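Local coordinates for protein alpha-1,3-glucanase (Paenibacillus glycanilyticus, PDB 6K0P) that hydrolyses alpha-1,3-glucan, as a family 87 glycoside hydrolase whose catalytic domain binds nigerose, at residues A[552-555]-A[556-559]. The protein carries 1 engineered substitution. Sequence-based numbering, arbitrary orientation.
With SO4 (sulfate ion), chain E.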
loop_
_atom_site.group_PDB
_atom_site.type_symbol
_atom_site.label_atom_id
_atom_site.label_comp_id
_atom_site.label_asym_id
_atom_site.label_seq_id
_atom_site.Cartn_x
_atom_site.Cartn_y
_atom_site.Cartn_z
ATOM N N SER A 552 -15.877 -10.637 23.503
ATOM C CA SER A 552 -15.196 -10.451 24.778
ATOM C C SER A 552 -13.859 -9.778 24.513
ATOM O O SER A 552 -13.373 -9.744 23.377
ATOM C CB SER A 552 -14.981 -11.787 25.492
ATOM O OG SER A 552 -14.083 -12.595 24.762
ATOM N N ALA A 553 -13.253 -9.263 25.586
ATOM C CA ALA A 553 -12.016 -8.505 25.428
ATOM C C ALA A 553 -10.864 -9.387 24.961
ATOM O O ALA A 553 -10.090 -8.983 24.087
ATOM C CB ALA A 553 -11.650 -7.791 26.725
ATOM N N ILE A 554 -10.715 -10.576 25.537
ATOM C CA ILE A 554 -9.616 -11.472 25.190
ATOM C C ILE A 554 -10.139 -12.894 25.061
ATOM O O ILE A 554 -10.921 -13.365 25.898
ATOM C CB ILE A 554 -8.427 -11.379 26.178
ATOM C CG1 ILE A 554 -7.319 -12.370 25.795
ATOM C CG2 ILE A 554 -8.890 -11.623 27.628
ATOM C CD1 ILE A 554 -5.981 -12.130 26.503
ATOM N N TYR A 555 -9.701 -13.579 24.006
ATOM C CA TYR A 555 -9.994 -14.983 23.777
ATOM C C TYR A 555 -8.701 -15.789 23.818
ATOM O O TYR A 555 -7.672 -15.361 23.276
ATOM C CB TYR A 555 -10.664 -15.204 22.409
ATOM C CG TYR A 555 -10.914 -16.671 22.148
ATOM C CD1 TYR A 555 -12.052 -17.294 22.646
ATOM C CD2 TYR A 555 -10.000 -17.441 21.438
ATOM C CE1 TYR A 555 -12.277 -18.640 22.432
ATOM C CE2 TYR A 555 -10.211 -18.798 21.226
ATOM C CZ TYR A 555 -11.354 -19.387 21.723
ATOM O OH TYR A 555 -11.574 -20.732 21.527
ATOM N N GLY A 556 -8.757 -16.958 24.461
ATOM C CA GLY A 556 -7.717 -17.960 24.365
ATOM C C GLY A 556 -6.814 -18.084 25.575
ATOM O O GLY A 556 -5.974 -18.996 25.605
ATOM N N GLU A 557 -6.955 -17.203 26.569
ATOM C CA GLU A 557 -5.985 -17.159 27.661
ATOM C C GLU A 557 -5.978 -18.458 28.466
ATOM O O GLU A 557 -4.910 -19.007 28.774
ATOM C CB GLU A 557 -6.250 -15.957 28.562
ATOM C CG GLU A 557 -5.156 -15.772 29.606
ATOM C CD GLU A 557 -5.281 -14.480 30.389
ATOM O OE1 GLU A 557 -6.330 -13.803 30.298
ATOM O OE2 GLU A 557 -4.310 -14.139 31.094
ATOM N N ALA A 558 -7.163 -18.966 28.817
ATOM C CA ALA A 558 -7.236 -20.188 29.610
ATOM C C ALA A 558 -6.780 -21.407 28.822
ATOM O O ALA A 558 -6.335 -22.395 29.418
ATOM C CB ALA A 558 -8.663 -20.396 30.122
ATOM N N GLN A 559 -6.890 -21.369 27.496
ATOM C CA GLN A 559 -6.546 -22.496 26.639
ATOM C C GLN A 559 -5.121 -22.434 26.121
ATOM O O GLN A 559 -4.749 -23.243 25.262
ATOM C CB GLN A 559 -7.505 -22.572 25.450
ATOM C CG GLN A 559 -8.953 -22.761 25.827
ATOM C CD GLN A 559 -9.850 -22.647 24.618
ATOM O OE1 GLN A 559 -10.040 -23.619 23.882
ATOM N NE2 GLN A 559 -10.369 -21.444 24.378
HETATM S S SO4 E . -10.371 -18.820 27.047
HETATM O O1 SO4 E . -9.356 -19.688 26.487
HETATM O O2 SO4 E . -11.434 -19.679 27.614
HETATM O O3 SO4 E . -9.824 -17.974 28.095
HETATM O O4 SO4 E . -10.953 -17.929 26.035
HETATM O O HOH W 1 -9.318 -15.320 27.370
HETATM O O HOH W 2 -12.407 -23.809 22.491
#
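Y555 and Q559 meet where the strand 554-555 runs out into the loop before strand 563-569, near the C-terminal end of the parallel beta-helix. The tight part is at the turn. The Y555 ring, swung opposite its own N and beside its carbonyl carbon (chi1 178°), lies alongside the chain that follows, and G556 CA sits over one face in a CH-pi contact, 4.2 Å from the ring centroid. G556, with a positive phi (105°), carries the chain into the bend. Further out, the Q559 amide stands nearly perpendicular to the ring (82°), and NE2 donates to Y555 OH at 3.2 Å, with the acceptor close to the amide plane. Y555 OH also bonds D453, and the ring stacks with Y520. E557 turns to R567 in a salt bridge, its OE1 barely touching I554 CD1. A sulfate, probably from the crystallisation liquor, sits in the bend: G556 N reaches its O4 at 2.9 Å, A558 N its O3 at 2.9 Å, and Q559 NE2 its O1 at 2.9 Å. E557 N donates to a water within reach of O3. The exposed A558-Q559 end is looser; there a water bonds Y555 OH only weakly. Converging N-H groups are consistent with a turn able to hold an anion, to which residues 552-559 supply no cationic side chain.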